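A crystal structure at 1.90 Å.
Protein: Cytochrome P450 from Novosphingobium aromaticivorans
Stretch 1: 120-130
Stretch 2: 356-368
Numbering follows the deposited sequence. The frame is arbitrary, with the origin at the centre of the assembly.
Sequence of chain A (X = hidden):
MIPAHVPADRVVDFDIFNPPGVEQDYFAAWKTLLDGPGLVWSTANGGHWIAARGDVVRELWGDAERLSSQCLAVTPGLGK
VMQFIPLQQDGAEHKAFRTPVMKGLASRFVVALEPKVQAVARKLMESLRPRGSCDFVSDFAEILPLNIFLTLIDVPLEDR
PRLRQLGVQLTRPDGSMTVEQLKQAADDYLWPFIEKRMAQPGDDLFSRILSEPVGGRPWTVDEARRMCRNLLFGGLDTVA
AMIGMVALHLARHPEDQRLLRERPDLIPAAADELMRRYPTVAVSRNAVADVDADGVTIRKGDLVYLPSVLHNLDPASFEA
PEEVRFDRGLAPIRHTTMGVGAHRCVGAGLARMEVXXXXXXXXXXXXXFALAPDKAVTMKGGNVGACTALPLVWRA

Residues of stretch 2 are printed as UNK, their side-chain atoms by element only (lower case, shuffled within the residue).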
# COMPACT_ATOMS: atom_id res chain seq x y z
N VAL A 120 11.61 -15.51 6.94
CA VAL A 120 11.97 -14.12 7.25
C VAL A 120 11.09 -13.55 8.38
O VAL A 120 11.62 -12.94 9.33
CB VAL A 120 11.83 -13.23 5.98
CG1 VAL A 120 11.81 -11.76 6.37
CG2 VAL A 120 12.94 -13.52 5.05
N ALA A 121 9.78 -13.75 8.28
CA ALA A 121 8.87 -13.30 9.35
C ALA A 121 9.20 -14.00 10.67
O ALA A 121 9.24 -13.36 11.73
CB ALA A 121 7.39 -13.54 8.95
N ARG A 122 9.49 -15.30 10.59
CA ARG A 122 9.80 -16.06 11.81
C ARG A 122 11.06 -15.58 12.49
O ARG A 122 11.10 -15.43 13.73
CB ARG A 122 9.86 -17.58 11.53
CG ARG A 122 10.31 -18.41 12.77
CD ARG A 122 10.23 -19.90 12.44
NE ARG A 122 10.31 -20.72 13.65
CZ ARG A 122 9.98 -22.01 13.70
NH1 ARG A 122 9.58 -22.64 12.60
NH2 ARG A 122 10.06 -22.67 14.84
N LYS A 123 12.11 -15.36 11.70
CA LYS A 123 13.39 -14.87 12.22
C LYS A 123 13.17 -13.52 12.92
O LYS A 123 13.74 -13.28 13.98
CB LYS A 123 14.42 -14.75 11.09
CG LYS A 123 15.83 -14.35 11.52
CD LYS A 123 16.75 -14.11 10.33
CE LYS A 123 18.24 -14.03 10.77
NZ LYS A 123 19.17 -14.14 9.60
N LEU A 124 12.36 -12.65 12.34
CA LEU A 124 12.17 -11.30 12.92
C LEU A 124 11.33 -11.35 14.20
O LEU A 124 11.66 -10.68 15.21
CB LEU A 124 11.58 -10.36 11.85
CG LEU A 124 11.41 -8.87 12.23
CD1 LEU A 124 12.70 -8.22 12.63
CD2 LEU A 124 10.76 -8.14 11.06
N MET A 125 10.26 -12.14 14.17
CA MET A 125 9.48 -12.42 15.36
C MET A 125 10.34 -12.96 16.51
O MET A 125 10.24 -12.50 17.68
CB MET A 125 8.32 -13.36 15.03
CG MET A 125 7.41 -13.69 16.17
SD MET A 125 8.03 -15.06 17.20
CE MET A 125 7.97 -16.42 15.99
N GLU A 126 11.15 -13.96 16.21
CA GLU A 126 12.01 -14.56 17.26
C GLU A 126 13.05 -13.63 17.89
O GLU A 126 13.41 -13.80 19.04
CB GLU A 126 12.68 -15.81 16.75
CG GLU A 126 11.72 -16.99 16.63
CD GLU A 126 12.35 -18.16 15.87
OE1 GLU A 126 13.48 -18.00 15.34
OE2 GLU A 126 11.70 -19.22 15.79
N SER A 127 13.53 -12.66 17.11
CA SER A 127 14.43 -11.63 17.59
C SER A 127 13.72 -10.70 18.60
O SER A 127 14.38 -10.17 19.50
CB SER A 127 15.00 -10.83 16.41
OG SER A 127 14.13 -9.76 16.02
N LEU A 128 12.40 -10.51 18.48
CA LEU A 128 11.69 -9.62 19.38
C LEU A 128 11.07 -10.30 20.60
O LEU A 128 10.98 -9.70 21.68
CB LEU A 128 10.58 -8.83 18.64
CG LEU A 128 11.00 -8.03 17.42
CD1 LEU A 128 9.70 -7.47 16.78
CD2 LEU A 128 11.99 -6.92 17.81
N ARG A 129 10.67 -11.56 20.43
CA ARG A 129 9.93 -12.29 21.49
C ARG A 129 10.53 -12.21 22.93
O ARG A 129 9.78 -12.01 23.89
CB ARG A 129 9.72 -13.77 21.08
CG ARG A 129 8.81 -14.58 22.05
CD ARG A 129 8.49 -15.96 21.51
NE ARG A 129 9.69 -16.69 21.13
CZ ARG A 129 9.76 -17.65 20.21
NH1 ARG A 129 8.68 -18.04 19.50
NH2 ARG A 129 10.93 -18.24 19.98
N PRO A 130 11.86 -12.39 23.10
CA PRO A 130 12.39 -12.42 24.48
C PRO A 130 12.28 -11.09 25.27
O PRO A 130 12.36 -11.08 26.50
CB PRO A 130 13.87 -12.71 24.28
CG PRO A 130 13.97 -13.36 22.91
CD PRO A 130 12.90 -12.73 22.10
N UNK A 356 -0.82 -13.35 5.54
CA UNK A 356 -1.02 -14.75 6.05
C UNK A 356 0.22 -15.29 6.77
O UNK A 356 0.14 -15.84 7.86
c UNK A 356 -1.43 -15.70 4.89
c UNK A 356 -3.30 -16.01 3.07
c UNK A 356 -2.87 -15.38 4.45
c UNK A 356 -1.21 -17.19 5.28
N UNK A 357 1.38 -15.10 6.18
CA UNK A 357 2.60 -15.61 6.81
C UNK A 357 2.91 -14.89 8.15
O UNK A 357 3.38 -15.51 9.13
c UNK A 357 4.92 -14.71 6.05
c UNK A 357 3.88 -16.92 5.08
c UNK A 357 3.69 -15.54 5.71
N UNK A 358 2.62 -13.59 8.16
CA UNK A 358 2.71 -12.81 9.39
C UNK A 358 1.81 -13.35 10.49
O UNK A 358 2.26 -13.58 11.63
c UNK A 358 2.24 -10.56 10.41
c UNK A 358 1.94 -9.32 12.86
c UNK A 358 0.99 -10.15 10.83
c UNK A 358 3.34 -10.35 11.24
c UNK A 358 3.20 -9.74 12.44
c UNK A 358 2.41 -11.31 9.14
c UNK A 358 0.83 -9.53 12.05
N UNK A 359 0.55 -13.60 10.15
CA UNK A 359 -0.40 -14.15 11.11
C UNK A 359 0.08 -15.52 11.57
O UNK A 359 0.03 -15.82 12.75
c UNK A 359 -2.49 -12.91 10.22
c UNK A 359 -3.72 -13.03 9.32
c UNK A 359 -1.80 -14.26 10.49
c UNK A 359 -2.88 -12.27 11.55
N UNK A 360 0.56 -16.35 10.66
CA UNK A 360 0.95 -17.71 11.06
C UNK A 360 2.10 -17.63 12.05
O UNK A 360 2.11 -18.32 13.08
c UNK A 360 0.30 -18.99 8.98
n UNK A 360 -2.46 -20.75 6.33
n UNK A 360 -1.71 -21.26 8.43
c UNK A 360 0.80 -19.95 7.86
n UNK A 360 -0.32 -20.11 6.94
c UNK A 360 -1.49 -20.70 7.24
c UNK A 360 1.41 -18.54 9.86
N UNK A 361 3.08 -16.81 11.74
CA UNK A 361 4.26 -16.77 12.60
C UNK A 361 4.08 -16.02 13.88
O UNK A 361 4.60 -16.48 14.92
c UNK A 361 5.48 -16.24 11.83
c UNK A 361 6.04 -17.26 10.85
c UNK A 361 6.46 -18.60 11.52
o UNK A 361 7.05 -18.58 12.61
o UNK A 361 6.19 -19.66 10.91
N UNK A 362 3.36 -14.89 13.83
CA UNK A 362 3.17 -14.04 15.02
C UNK A 362 2.27 -14.71 16.04
O UNK A 362 2.62 -14.81 17.24
c UNK A 362 5.55 -9.10 17.40
c UNK A 362 3.37 -9.99 17.18
c UNK A 362 4.26 -9.11 17.84
c UNK A 362 5.11 -10.84 15.73
c UNK A 362 2.58 -12.66 14.64
c UNK A 362 2.63 -11.61 15.74
c UNK A 362 5.98 -9.95 16.36
c UNK A 362 3.77 -10.85 16.14
c UNK A 362 1.60 -11.18 16.53
n UNK A 362 2.04 -10.21 17.41
N UNK A 363 1.12 -15.18 15.56
CA UNK A 363 0.21 -15.95 16.41
C UNK A 363 0.79 -17.27 16.88
O UNK A 363 0.59 -17.64 18.03
c UNK A 363 -3.08 -15.13 14.50
c UNK A 363 -1.12 -16.18 15.69
c UNK A 363 -1.92 -14.90 15.47
c UNK A 363 -2.46 -14.37 16.76
N UNK A 364 1.45 -18.00 15.99
CA UNK A 364 2.04 -19.29 16.32
C UNK A 364 3.22 -19.17 17.27
O UNK A 364 3.38 -20.00 18.17
N UNK A 365 4.03 -18.13 17.12
CA UNK A 365 5.25 -17.99 17.91
C UNK A 365 5.16 -17.13 19.15
O UNK A 365 5.93 -17.30 20.10
N UNK A 366 4.20 -16.21 19.18
CA UNK A 366 4.08 -15.26 20.29
C UNK A 366 3.04 -15.71 21.30
O UNK A 366 2.01 -16.33 20.93
c UNK A 366 4.80 -13.24 18.85
s UNK A 366 6.32 -12.75 19.73
c UNK A 366 5.60 -11.41 20.68
c UNK A 366 3.73 -13.84 19.77
N UNK A 367 3.28 -15.41 22.59
CA UNK A 367 2.20 -15.61 23.55
C UNK A 367 1.14 -14.56 23.34
O UNK A 367 1.24 -13.75 22.43
c UNK A 367 2.87 -15.38 24.91
c UNK A 367 4.51 -14.89 23.22
c UNK A 367 4.02 -14.49 24.63
N UNK A 368 0.15 -14.53 24.23
CA UNK A 368 -0.90 -13.53 24.14
C UNK A 368 -0.25 -12.17 24.32
O UNK A 368 0.67 -12.01 25.15
o UNK A 368 -5.38 -12.46 25.74
o UNK A 368 -4.38 -14.22 26.60
c UNK A 368 -3.14 -12.81 25.05
c UNK A 368 -4.39 -13.20 25.86
c UNK A 368 -1.98 -13.77 25.20
O HOH W 1 7.66 -21.74 10.64

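Position 356 carries four carbons, forked at the first with one arm two carbons long, and lies out of reach of stretch 1; it is Ile356. At 357 a single carbon bears two more, and one of these comes within contact of the Ala121 methyl. This is Val357, and its CG1 lies 4.0 Å from Ala121 CB. Position 358 has one carbon and then a six-carbon ring, set sideways to the first helix without touching it: Phe358. At 359 four carbons, forked at the second, are out of reach of stretch 1: Leu359. The chain at 360, three carbons, a nitrogen and a carbon bearing two more nitrogens, also out of reach, is Arg360.

Position 361 points toward stretch 1 with three carbons, the last carrying two oxygens, and packs against Ala121, Arg122 and Met125. It is a carboxylate one carbon longer than aspartate, hence Glu361. Its OE2 lies 3.2 Å from Arg122 CB and 4.0 Å from Arg122 NE, but well out of the guanidinium plane, so that the charges are near without an N-H directed at the oxygen. The Arg122 NE instead bonds to Glu126 OE2 at 3.0 Å, a salt bridge within its own helix. A water links the two side chains of Arg122 and Glu361, its oxygen 2.6 Å from Glu361 OE1, to which it donates, and 2.9 Å from Arg122 NH1, from which it weakly accepts.

Position 362 has one carbon and then fused five- and six-membered rings of eight carbons and one nitrogen, which touch Met125 and Leu128; it is Trp362. Its CE3 packs 3.7 Å from Met125 CG, while Leu128 CD1 sits at the ring edge. Position 363, four carbons forked at the second, is out of reach of stretch 1: Leu363. Position 364 has no side-chain atoms and is Gly364. Position 365 has none either, and its backbone touches Met125 and Arg129; it is Gly365. Here an ideal CB would fall 2.2 Å from Met125 CE; the bare backbone lets that methyl approach Gly365 CA to 3.7 Å.

At 366 an unbranched chain of two carbons, a sulfur and a carbon touches Met125 and Arg129; it is Met366, the first residue to leave helical geometry. Its CG is 3.8 Å from Met125 CG, and its SD 3.8 Å from Arg129 CB. At 367 three carbons close a ring onto the backbone nitrogen and graze Arg129: Pro367. Position 368 has three carbons, the third carrying two oxygens, and is remote from the contact: Glu368.

The helices run in broadly the same direction, 35° apart, their axes approaching to 9.0 Å. Met125 is central, packing against Glu361, Trp362, Gly365 and Met366. Beyond this packing, Arg129 NH1 donates a hydrogen bond to Gly365 O (2.9 Å), tying its side chain to the helix end.

Stretch 2 (356-368) IVFLREWLGGMPE
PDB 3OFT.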